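Local atomic coordinates of beta-ketoacyl synthase (Burkholderia phymatum, PDB entry 4EWG), a protein that probably catalyses the condensation of acyl chains with malonyl units carried on acyl carrier protein, the chain-lengthening step of a beta-ketoacyl synthase. Residues A28-G33 and W360-L365; G75-Y80 and H145-N150; G171-G176 and F264-D269; G312-S317 and P372-L377. All coordinates share one frame; numbering follows the deposited sequence.

Contact 1 of 4, residues A28-G33 and W360-L365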
loop_
_atom_site.group_PDB
_atom_site.type_symbol
_atom_site.label_atom_id
_atom_site.label_comp_id
_atom_site.label_asym_id
_atom_site.label_seq_id
_atom_site.Cartn_x
_atom_site.Cartn_y
_atom_site.Cartn_z
ATOM N N ALA A 28 -23.064 -24.198 -5.117
ATOM C CA ALA A 28 -23.142 -25.626 -5.440
ATOM C C ALA A 28 -21.850 -26.337 -5.011
ATOM O O ALA A 28 -21.891 -27.410 -4.425
ATOM C CB ALA A 28 -23.427 -25.825 -6.936
ATOM N N ALA A 29 -20.703 -25.695 -5.239
ATOM C CA ALA A 29 -19.426 -26.263 -4.821
ATOM C C ALA A 29 -19.323 -26.346 -3.295
ATOM O O ALA A 29 -19.003 -27.389 -2.753
ATOM C CB ALA A 29 -18.269 -25.466 -5.386
ATOM N N LEU A 30 -19.599 -25.250 -2.612
ATOM C CA LEU A 30 -19.607 -25.266 -1.169
ATOM C C LEU A 30 -20.475 -26.431 -0.702
ATOM O O LEU A 30 -20.020 -27.297 0.067
ATOM C CB LEU A 30 -20.125 -23.953 -0.608
ATOM C CG LEU A 30 -19.243 -22.709 -0.769
ATOM C CD1 LEU A 30 -19.991 -21.472 -0.273
ATOM C CD2 LEU A 30 -17.914 -22.862 -0.043
ATOM N N LYS A 31 -21.696 -26.498 -1.216
ATOM C CA LYS A 31 -22.620 -27.567 -0.822
ATOM C C LYS A 31 -22.076 -28.953 -1.073
ATOM O O LYS A 31 -22.309 -29.842 -0.282
ATOM C CB LYS A 31 -23.967 -27.440 -1.548
ATOM C CG LYS A 31 -24.879 -26.464 -0.857
ATOM C CD LYS A 31 -26.309 -26.511 -1.340
ATOM C CE LYS A 31 -27.132 -25.564 -0.479
ATOM N NZ LYS A 31 -28.263 -24.992 -1.241
ATOM N N ALA A 32 -21.391 -29.140 -2.193
ATOM C CA ALA A 32 -20.888 -30.452 -2.566
ATOM C C ALA A 32 -19.713 -30.906 -1.680
ATOM O O ALA A 32 -19.287 -32.058 -1.765
ATOM C CB ALA A 32 -20.511 -30.483 -4.049
ATOM N N GLY A 33 -19.198 -30.021 -0.827
ATOM C CA GLY A 33 -18.240 -30.418 0.235
ATOM C C GLY A 33 -16.856 -30.946 -0.152
ATOM O O GLY A 33 -16.203 -31.581 0.661
ATOM N N TRP A 360 -27.578 -19.008 5.207
ATOM C CA TRP A 360 -26.943 -20.302 4.955
ATOM C C TRP A 360 -25.458 -20.168 5.096
ATOM O O TRP A 360 -24.810 -19.420 4.355
ATOM C CB TRP A 360 -27.327 -20.753 3.570
ATOM C CG TRP A 360 -26.835 -22.095 3.186
ATOM C CD1 TRP A 360 -27.505 -23.317 3.307
ATOM C CD2 TRP A 360 -25.562 -22.406 2.549
ATOM N NE1 TRP A 360 -26.737 -24.340 2.822
ATOM C CE2 TRP A 360 -25.549 -23.852 2.347
ATOM C CE3 TRP A 360 -24.454 -21.652 2.139
ATOM C CZ2 TRP A 360 -24.463 -24.506 1.770
ATOM C CZ3 TRP A 360 -23.364 -22.323 1.556
ATOM C CH2 TRP A 360 -23.370 -23.713 1.375
ATOM N N TYR A 361 -24.892 -20.882 6.062
ATOM C CA TYR A 361 -23.495 -20.683 6.435
ATOM C C TYR A 361 -22.719 -21.987 6.308
ATOM O O TYR A 361 -22.957 -22.960 7.040
ATOM C CB TYR A 361 -23.405 -20.088 7.851
ATOM C CG TYR A 361 -23.925 -18.654 7.944
ATOM C CD1 TYR A 361 -25.289 -18.397 7.990
ATOM C CD2 TYR A 361 -23.053 -17.564 7.974
ATOM C CE1 TYR A 361 -25.772 -17.099 8.063
ATOM C CE2 TYR A 361 -23.528 -16.257 8.056
ATOM C CZ TYR A 361 -24.890 -16.030 8.098
ATOM O OH TYR A 361 -25.392 -14.739 8.182
ATOM N N ALA A 362 -21.771 -21.992 5.380
ATOM C CA ALA A 362 -20.979 -23.181 5.079
ATOM C C ALA A 362 -20.170 -23.661 6.299
ATOM O O ALA A 362 -19.666 -22.867 7.089
ATOM C CB ALA A 362 -20.051 -22.930 3.888
ATOM N N PRO A 363 -20.047 -24.965 6.449
ATOM C CA PRO A 363 -19.233 -25.468 7.537
ATOM C C PRO A 363 -17.764 -25.376 7.164
ATOM O O PRO A 363 -17.433 -25.283 5.972
ATOM C CB PRO A 363 -19.648 -26.933 7.595
ATOM C CG PRO A 363 -19.882 -27.291 6.177
ATOM C CD PRO A 363 -20.474 -26.046 5.548
ATOM N N THR A 364 -16.891 -25.440 8.149
ATOM C CA THR A 364 -15.465 -25.668 7.863
ATOM C C THR A 364 -15.282 -27.125 7.412
ATOM O O THR A 364 -15.556 -28.062 8.154
ATOM C CB THR A 364 -14.573 -25.368 9.080
ATOM O OG1 THR A 364 -14.749 -24.005 9.463
ATOM C CG2 THR A 364 -13.102 -25.609 8.761
ATOM N N LEU A 365 -14.850 -27.282 6.163
ATOM C CA LEU A 365 -14.519 -28.591 5.569
ATOM C C LEU A 365 -13.349 -29.219 6.309
ATOM O O LEU A 365 -12.462 -28.502 6.806
ATOM C CB LEU A 365 -14.141 -28.412 4.104
ATOM C CG LEU A 365 -14.934 -29.174 3.058
ATOM C CD1 LEU A 365 -16.433 -28.802 3.084
ATOM C CD2 LEU A 365 -14.336 -28.934 1.680
#

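Contact 2 of 4, residues G75-Y80 and H145-N150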
loop_
_atom_site.group_PDB
_atom_site.type_symbol
_atom_site.label_atom_id
_atom_site.label_comp_id
_atom_site.label_asym_id
_atom_site.label_seq_id
_atom_site.Cartn_x
_atom_site.Cartn_y
_atom_site.Cartn_z
ATOM N N GLY A 75 0.237 -8.559 -15.364
ATOM C CA GLY A 75 0.502 -9.988 -15.184
ATOM C C GLY A 75 -0.765 -10.601 -14.656
ATOM O O GLY A 75 -1.786 -9.913 -14.607
ATOM N N ARG A 76 -0.713 -11.857 -14.223
ATOM C CA ARG A 76 -1.930 -12.581 -13.881
ATOM C C ARG A 76 -2.711 -11.929 -12.749
ATOM O O ARG A 76 -3.936 -11.799 -12.820
ATOM C CB ARG A 76 -1.648 -14.045 -13.499
ATOM C CG ARG A 76 -1.460 -14.971 -14.680
ATOM C CD ARG A 76 -1.169 -16.416 -14.288
ATOM N NE ARG A 76 -2.390 -17.219 -13.967
ATOM C CZ ARG A 76 -3.292 -17.675 -14.874
ATOM N NH1 ARG A 76 -3.168 -17.385 -16.187
ATOM N NH2 ARG A 76 -4.346 -18.400 -14.459
ATOM N N VAL A 77 -2.012 -11.539 -11.694
ATOM C CA VAL A 77 -2.684 -11.016 -10.501
ATOM C C VAL A 77 -3.500 -9.766 -10.847
ATOM O O VAL A 77 -4.605 -9.579 -10.344
ATOM C CB VAL A 77 -1.678 -10.738 -9.353
ATOM C CG1 VAL A 77 -0.702 -9.628 -9.732
ATOM C CG2 VAL A 77 -2.410 -10.382 -8.052
ATOM N N SER A 78 -2.949 -8.926 -11.697
ATOM C CA SER A 78 -3.640 -7.733 -12.137
ATOM C C SER A 78 -4.780 -8.119 -13.080
ATOM O O SER A 78 -5.839 -7.539 -13.018
ATOM C CB SER A 78 -2.673 -6.741 -12.807
ATOM O OG SER A 78 -1.902 -6.069 -11.815
ATOM N N MET A 79 -4.579 -9.142 -13.912
ATOM C CA MET A 79 -5.697 -9.665 -14.731
ATOM C C MET A 79 -6.837 -10.213 -13.880
ATOM O O MET A 79 -8.015 -9.940 -14.162
ATOM C CB MET A 79 -5.228 -10.708 -15.719
ATOM C CG MET A 79 -4.338 -10.141 -16.795
ATOM S SD MET A 79 -4.112 -11.250 -18.182
ATOM C CE MET A 79 -3.193 -12.613 -17.438
ATOM N N TYR A 80 -6.507 -10.943 -12.818
ATOM C CA TYR A 80 -7.551 -11.414 -11.879
ATOM C C TYR A 80 -8.290 -10.211 -11.274
ATOM O O TYR A 80 -9.507 -10.181 -11.220
ATOM C CB TYR A 80 -6.959 -12.207 -10.741
ATOM C CG TYR A 80 -6.201 -13.489 -11.088
ATOM C CD1 TYR A 80 -6.198 -14.048 -12.362
ATOM C CD2 TYR A 80 -5.482 -14.144 -10.095
ATOM C CE1 TYR A 80 -5.512 -15.228 -12.630
ATOM C CE2 TYR A 80 -4.793 -15.314 -10.358
ATOM C CZ TYR A 80 -4.819 -15.854 -11.616
ATOM O OH TYR A 80 -4.109 -17.047 -11.830
ATOM N N HIS A 145 1.753 -1.804 -6.098
ATOM C CA HIS A 145 0.413 -1.338 -6.393
ATOM C C HIS A 145 -0.051 -1.682 -7.795
ATOM O O HIS A 145 -0.908 -1.010 -8.324
ATOM C CB HIS A 145 0.290 0.167 -6.109
ATOM C CG HIS A 145 1.323 1.032 -6.812
ATOM N ND1 HIS A 145 2.616 0.686 -6.915
ATOM C CD2 HIS A 145 1.206 2.268 -7.429
ATOM C CE1 HIS A 145 3.303 1.666 -7.564
ATOM N NE2 HIS A 145 2.444 2.622 -7.895
ATOM N N THR A 146 0.481 -2.777 -8.372
ATOM C CA THR A 146 0.106 -3.219 -9.712
ATOM C C THR A 146 -1.402 -3.484 -9.844
ATOM O O THR A 146 -2.035 -3.062 -10.834
ATOM C CB THR A 146 0.915 -4.450 -10.178
ATOM O OG1 THR A 146 0.684 -4.676 -11.575
ATOM C CG2 THR A 146 0.600 -5.706 -9.360
ATOM N N THR A 147 -1.982 -4.164 -8.853
ATOM C CA THR A 147 -3.389 -4.446 -8.911
ATOM C C THR A 147 -4.187 -3.107 -8.923
ATOM O O THR A 147 -5.012 -2.894 -9.797
ATOM C CB THR A 147 -3.854 -5.356 -7.769
ATOM O OG1 THR A 147 -3.505 -4.769 -6.522
ATOM C CG2 THR A 147 -3.253 -6.736 -7.892
ATOM N N ALA A 148 -3.897 -2.209 -7.977
ATOM C CA ALA A 148 -4.693 -0.988 -7.788
ATOM C C ALA A 148 -4.631 -0.087 -9.021
ATOM O O ALA A 148 -5.666 0.458 -9.460
ATOM C CB ALA A 148 -4.220 -0.188 -6.557
ATOM N N VAL A 149 -3.423 0.104 -9.535
ATOM C CA VAL A 149 -3.226 0.939 -10.681
ATOM C C VAL A 149 -3.876 0.302 -11.947
ATOM O O VAL A 149 -4.545 0.988 -12.698
ATOM C CB VAL A 149 -1.737 1.223 -10.908
ATOM C CG1 VAL A 149 -1.496 1.867 -12.276
ATOM C CG2 VAL A 149 -1.209 2.130 -9.797
ATOM N N ASN A 150 -3.726 -1.001 -12.141
ATOM C CA ASN A 150 -4.300 -1.654 -13.329
ATOM C C ASN A 150 -5.833 -1.608 -13.352
ATOM O O ASN A 150 -6.418 -1.337 -14.366
ATOM C CB ASN A 150 -3.802 -3.093 -13.481
ATOM C CG ASN A 150 -2.518 -3.168 -14.244
ATOM O OD1 ASN A 150 -2.422 -2.592 -15.327
ATOM N ND2 ASN A 150 -1.497 -3.843 -13.675
#

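Contact 3 of 4, residues G171-G176 and F264-D269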
loop_
_atom_site.group_PDB
_atom_site.type_symbol
_atom_site.label_atom_id
_atom_site.label_comp_id
_atom_site.label_asym_id
_atom_site.label_seq_id
_atom_site.Cartn_x
_atom_site.Cartn_y
_atom_site.Cartn_z
ATOM N N GLY A 171 -7.014 -7.312 1.059
ATOM C CA GLY A 171 -8.388 -7.207 0.637
ATOM C C GLY A 171 -9.279 -6.601 1.697
ATOM O O GLY A 171 -10.212 -5.839 1.365
ATOM N N SER A 172 -8.993 -6.925 2.954
ATOM C CA SER A 172 -9.779 -6.389 4.073
ATOM C C SER A 172 -9.410 -4.944 4.364
ATOM O O SER A 172 -10.286 -4.142 4.660
ATOM C CB SER A 172 -9.642 -7.254 5.323
ATOM O OG SER A 172 -8.270 -7.540 5.626
ATOM N N GLN A 173 -8.128 -4.593 4.301
ATOM C CA GLN A 173 -7.770 -3.183 4.414
ATOM C C GLN A 173 -8.341 -2.364 3.245
ATOM O O GLN A 173 -8.726 -1.204 3.428
ATOM C CB GLN A 173 -6.257 -2.977 4.512
ATOM C CG GLN A 173 -5.681 -3.403 5.872
ATOM C CD GLN A 173 -4.276 -2.859 6.136
ATOM O OE1 GLN A 173 -3.413 -2.900 5.265
ATOM N NE2 GLN A 173 -4.059 -2.339 7.324
ATOM N N ALA A 174 -8.409 -2.963 2.059
ATOM C CA ALA A 174 -8.981 -2.270 0.915
ATOM C C ALA A 174 -10.416 -1.928 1.249
ATOM O O ALA A 174 -10.817 -0.783 1.124
ATOM C CB ALA A 174 -8.859 -3.089 -0.373
ATOM N N ILE A 175 -11.167 -2.905 1.729
ATOM C CA ILE A 175 -12.579 -2.700 2.019
ATOM C C ILE A 175 -12.708 -1.660 3.120
ATOM O O ILE A 175 -13.459 -0.681 2.967
ATOM C CB ILE A 175 -13.331 -4.053 2.357
ATOM C CG1 ILE A 175 -13.352 -4.937 1.107
ATOM C CG2 ILE A 175 -14.776 -3.832 2.888
ATOM C CD1 ILE A 175 -13.704 -6.389 1.326
ATOM N N GLY A 176 -11.921 -1.820 4.182
ATOM C CA GLY A 176 -12.006 -0.927 5.329
ATOM C C GLY A 176 -11.631 0.502 5.018
ATOM O O GLY A 176 -12.326 1.445 5.387
ATOM N N PHE A 264 -15.307 -1.036 10.989
ATOM C CA PHE A 264 -14.010 -1.515 10.581
ATOM C C PHE A 264 -13.022 -1.265 11.686
ATOM O O PHE A 264 -12.911 -0.152 12.160
ATOM C CB PHE A 264 -13.573 -0.799 9.305
ATOM C CG PHE A 264 -12.171 -1.094 8.888
ATOM C CD1 PHE A 264 -11.764 -2.391 8.644
ATOM C CD2 PHE A 264 -11.256 -0.055 8.687
ATOM C CE1 PHE A 264 -10.469 -2.663 8.238
ATOM C CE2 PHE A 264 -9.971 -0.325 8.253
ATOM C CZ PHE A 264 -9.570 -1.632 8.046
ATOM N N GLY A 265 -12.318 -2.304 12.101
ATOM C CA GLY A 265 -11.271 -2.182 13.123
ATOM C C GLY A 265 -9.955 -2.674 12.521
ATOM O O GLY A 265 -9.931 -3.676 11.802
ATOM N N CYS A 266 -8.888 -1.928 12.772
ATOM C CA CYS A 266 -7.606 -2.260 12.276
ATOM C C CYS A 266 -6.531 -1.860 13.240
ATOM O O CYS A 266 -6.452 -0.692 13.654
ATOM C CB CYS A 266 -7.383 -1.580 10.931
ATOM S SG CYS A 266 -5.807 -2.027 10.187
ATOM N N ASN A 267 -5.702 -2.830 13.601
ATOM C CA ASN A 267 -4.572 -2.613 14.487
ATOM C C ASN A 267 -3.435 -3.590 14.188
ATOM O O ASN A 267 -3.488 -4.304 13.203
ATOM C CB ASN A 267 -5.005 -2.681 15.973
ATOM C CG ASN A 267 -5.331 -4.082 16.440
ATOM O OD1 ASN A 267 -5.443 -5.012 15.643
ATOM N ND2 ASN A 267 -5.477 -4.242 17.746
ATOM N N SER A 268 -2.392 -3.564 15.009
ATOM C CA SER A 268 -1.363 -4.607 14.964
ATOM C C SER A 268 -0.910 -5.079 16.341
ATOM O O SER A 268 -1.058 -4.382 17.357
ATOM C CB SER A 268 -0.165 -4.197 14.125
ATOM O OG SER A 268 0.036 -2.832 14.236
ATOM N N ASP A 269 -0.360 -6.290 16.350
ATOM C CA ASP A 269 0.120 -6.921 17.574
ATOM C C ASP A 269 1.350 -6.229 18.159
ATOM O O ASP A 269 1.570 -6.296 19.353
ATOM C CB ASP A 269 0.485 -8.386 17.326
ATOM C CG ASP A 269 -0.709 -9.258 16.897
ATOM O OD1 ASP A 269 -1.879 -8.865 17.155
ATOM O OD2 ASP A 269 -0.450 -10.364 16.322
#

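Contact 4 of 4, residues G312-S317 and P372-L377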
loop_
_atom_site.group_PDB
_atom_site.type_symbol
_atom_site.label_atom_id
_atom_site.label_comp_id
_atom_site.label_asym_id
_atom_site.label_seq_id
_atom_site.Cartn_x
_atom_site.Cartn_y
_atom_site.Cartn_z
ATOM N N GLY A 312 -1.898 -19.998 14.500
ATOM C CA GLY A 312 -2.882 -19.065 13.950
ATOM C C GLY A 312 -4.273 -19.407 14.427
ATOM O O GLY A 312 -4.984 -18.557 14.928
ATOM N N ASP A 313 -4.647 -20.674 14.290
ATOM C CA ASP A 313 -5.955 -21.104 14.687
ATOM C C ASP A 313 -6.175 -20.991 16.207
ATOM O O ASP A 313 -7.231 -20.536 16.654
ATOM C CB ASP A 313 -6.194 -22.535 14.215
ATOM C CG ASP A 313 -6.370 -22.633 12.702
ATOM O OD1 ASP A 313 -6.146 -21.618 11.970
ATOM O OD2 ASP A 313 -6.751 -23.746 12.236
ATOM N N VAL A 314 -5.174 -21.359 16.995
ATOM C CA VAL A 314 -5.285 -21.242 18.471
ATOM C C VAL A 314 -5.504 -19.769 18.874
ATOM O O VAL A 314 -6.506 -19.435 19.514
ATOM C CB VAL A 314 -4.035 -21.810 19.182
ATOM C CG1 VAL A 314 -4.029 -21.434 20.681
ATOM C CG2 VAL A 314 -3.965 -23.321 18.984
ATOM N N ALA A 315 -4.597 -18.895 18.459
ATOM C CA ALA A 315 -4.710 -17.469 18.754
ATOM C C ALA A 315 -6.034 -16.891 18.308
ATOM O O ALA A 315 -6.646 -16.102 19.064
ATOM C CB ALA A 315 -3.599 -16.698 18.077
ATOM N N GLU A 316 -6.467 -17.223 17.085
ATOM C CA GLU A 316 -7.724 -16.689 16.558
ATOM C C GLU A 316 -8.911 -17.144 17.416
ATOM O O GLU A 316 -9.781 -16.340 17.757
ATOM C CB GLU A 316 -7.959 -17.085 15.076
ATOM C CG GLU A 316 -9.280 -16.566 14.532
ATOM C CD GLU A 316 -9.472 -16.744 13.020
ATOM O OE1 GLU A 316 -8.728 -17.499 12.364
ATOM O OE2 GLU A 316 -10.384 -16.093 12.476
ATOM N N SER A 317 -8.930 -18.436 17.764
ATOM C CA SER A 317 -10.018 -18.981 18.577
ATOM C C SER A 317 -10.119 -18.273 19.905
ATOM O O SER A 317 -11.207 -17.881 20.315
ATOM C CB SER A 317 -9.864 -20.473 18.817
ATOM O OG SER A 317 -8.714 -20.798 19.571
ATOM N N PRO A 372 -8.399 -29.451 21.047
ATOM C CA PRO A 372 -8.656 -28.948 22.400
ATOM C C PRO A 372 -7.792 -27.731 22.783
ATOM O O PRO A 372 -8.097 -27.058 23.749
ATOM C CB PRO A 372 -8.345 -30.157 23.313
ATOM C CG PRO A 372 -7.533 -31.095 22.482
ATOM C CD PRO A 372 -7.736 -30.763 21.034
ATOM N N ALA A 373 -6.712 -27.471 22.054
ATOM C CA ALA A 373 -5.913 -26.303 22.312
ATOM C C ALA A 373 -6.622 -25.050 21.782
ATOM O O ALA A 373 -6.251 -23.953 22.150
ATOM C CB ALA A 373 -4.498 -26.449 21.714
ATOM N N CYS A 374 -7.641 -25.211 20.935
ATOM C CA CYS A 374 -8.470 -24.077 20.498
ATOM C C CYS A 374 -9.603 -23.777 21.488
ATOM O O CYS A 374 -10.201 -24.685 22.050
ATOM C CB CYS A 374 -9.068 -24.337 19.117
ATOM S SG CYS A 374 -7.863 -24.289 17.735
ATOM N N ALA A 375 -9.924 -22.502 21.655
ATOM C CA ALA A 375 -11.004 -22.088 22.547
ATOM C C ALA A 375 -12.358 -22.619 22.024
ATOM O O ALA A 375 -12.604 -22.642 20.819
ATOM C CB ALA A 375 -11.053 -20.570 22.689
ATOM N N PRO A 376 -13.242 -23.039 22.951
ATOM C CA PRO A 376 -14.605 -23.425 22.592
ATOM C C PRO A 376 -15.351 -22.298 21.912
ATOM O O PRO A 376 -15.468 -21.199 22.463
ATOM C CB PRO A 376 -15.242 -23.762 23.943
ATOM C CG PRO A 376 -14.099 -24.268 24.733
ATOM C CD PRO A 376 -12.936 -23.391 24.346
ATOM N N LEU A 377 -15.800 -22.585 20.694
ATOM C CA LEU A 377 -16.663 -21.703 19.909
ATOM C C LEU A 377 -17.710 -22.601 19.288
ATOM O O LEU A 377 -17.627 -23.812 19.407
ATOM C CB LEU A 377 -15.852 -20.962 18.832
ATOM C CG LEU A 377 -14.905 -19.869 19.363
ATOM C CD1 LEU A 377 -13.882 -19.422 18.330
ATOM C CD2 LEU A 377 -15.702 -18.674 19.882
#

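Contact 1 of 4, residues A28-G33 and W360-L365
Trp-360 lays its indole against the last turn of helix 23-32, where Leu-30 and Lys-31 receive it in different ways. Trp-360 has CG anti to its backbone N (chi1 -176°); CZ2, CH2 and CZ3 of its six-membered ring are among the atoms nearest the helix. Leu-30 CB meets the rim of that ring near its plane, 3.8 Å from CH2 of Trp-360, and Leu-30 CD1 lies close to CZ3. Lys-31 approaches obliquely with its aliphatic stem: its CG is 3.3 Å from CZ2 of Trp-360, and its CE lies 3.5 Å from NE1 of the same residue. Beyond CG the lysine chain runs extended, and NZ lies 4.8 Å from the centroid of the five-membered ring of Trp-360, an off-centre cation-pi contact 29° from the ring normal. The same NZ forms a salt bridge with Glu-27, one turn back on the helix. Farther along, Leu-30 CD1 reaches CB of Ala-362 at 4.4 Å. Gly-33, the first residue to leave the helical conformation, has positive phi, which favours glycine, and its O is 3.4 Å from CD2 of Leu-365. Tyr-336 touches Leu-30, Ala-362 and Leu-365 and ties this packing to helix 334-337. No hydrogen bond joins the two segments, so they are held by apolar packing and a cation-pi contact, with the lysine charge probably balanced chiefly by Glu-27.

Contact 2 of 4, residues G75-Y80 and H145-N150
Ser-78 buries the most surface here, its hydroxyl reaching from helix 76-92 to the first turn of helix 146-154. OG is anti to the carbonyl carbon (chi1 -76°), and Asn-150 ND2 donates a weak hydrogen bond to it, 2.9 Å long and bent to 146° at the hydrogen. Thr-146 OG1 also lies 2.9 Å from Ser-78 OG. Each of these two groups is also tied elsewhere: Thr-146 OG1 to the carbonyl of Val-140, Asn-150 OD1 to Ser-73 OG. These outside bonds help fix the two groups that meet the serine in the buried interface. The two helices, whose short segments cross at -48° with axes 8.6 Å apart, pack on the core sheet of the thiolase-like fold, where Val-77 and Thr-147 both touch Ala-195 of strand 189-196. Next to the polar cluster, Thr-147 turns its CG2 to Val-77 CG2, 3.7 Å away, the two side chains crossing at about a right angle. The other valine branch, CG1, stands 4.1 Å from CG2 of Thr-146. Close approach of the backbones goes with these small side chains, since CA of Ser-78 is 4.6 Å from CA of Thr-147. On helix 146-154, Val-149 and Asn-150 also pack against Met-273 of the second subunit.

Contact 3 of 4, residues G171-G176 and F264-D269
Gly-176 and Phe-264 bring helix 170-183 and strand 259-268 to within 5.7 Å, CA to CA, while the short segments run at 127° to each other with axes 9.2 Å apart. This is helix-on-sheet packing in the layered thiolase-like fold, the strand belonging to the central mixed sheet. Phe-264 has CG anti to the backbone N, and its ring turns one face to the helix. Gly-176 CA sits over the centre of that face, 3.4 Å from the ring centroid and 4° off the normal, a CH-pi contact. All six ring carbons lie at similar distances from this CA; with no side chain at Gly-176, the ring lies directly on the helix backbone. Two residues up the strand, Cys-266 points toward the helix, and SG, anti to the backbone N, is the atom that reaches Gln-173. The glutamine extends its chain to meet it, with OE1 held by Ser-166. Its NE2 also donates to the carbonyl of Ile-161 of the second subunit, and Ser-268 bonds to Gly-159 there, placing the contact at the dimer interface. The sulfur lies in the plane of the glutamine amide: Gln-173 NE2 donates a hydrogen bond to Cys-266 SG at 3.4 Å, with 157° at the hydrogen.

Contact 4 of 4, residues G312-S317 and P372-L377
Val-314 and Ser-317, neighbours along one face of helix 310-324, meet the irregular chain 372-377, with CA of Val-314 4.7 Å from CA of Cys-374 and CA of Ser-317 5.1 Å from CA of Ala-375. Ser-317 has the largest area buried in the contact. Its OG stands between its own backbone N and carbonyl carbon (chi1 64°), where it donates to the carbonyl of Val-314 one turn back, at 2.6 Å from Val-314 O to Ser-317 OG. On the loop side the same oxygen accepts from the backbone: Ala-375 N lies 3.0 Å from Ser-317 OG, with 157° at the hydrogen. One hydroxyl thus relays between a helical carbonyl and a loop amide. The loop leads directly into strand 378-379, the edge strand within this chain of the mixed sheet in the thiolase-like fold, and Tyr-379 of that strand touches both Ser-317 and Cys-374. Around the serine, side chains pack on each other and on backbone atoms. Val-314 CG2 is 4.2 Å from CB of Ala-373, and its CG1 approaches the carbonyl oxygen of the same alanine. Cys-374 lays SG over the backbone of Asp-313 and Val-314, 4.0 Å from Asp-313 O. Farther on, Leu-377 CD1 comes within 3.7 Å of Ser-317 O, and the leucine side chain also packs on Thr-320 and Ala-321.

From the N terminus, helix 23-32 opens contact 1, which closes only at residues 360-365 and so spans most of the chain. Nested inside that loop, contact 2 brings together the starts of helices 76-92 and 146-154; contact 3 follows in series, joining helix 170-183 to the central strand 259-268. Contact 4 opens at helix 310-324 before contact 1 closes and closes after it, at 372-377, so the two cross. Contacts 2 and 3, with centres about 20 Å apart, both touch the second subunit. Contacts 1 and 4 touch no other chain: contact 1 fastens helix 23-32 to the chain after helix 344-358, and contact 4 fastens the loop before edge strand 378-379 to helix 310-324.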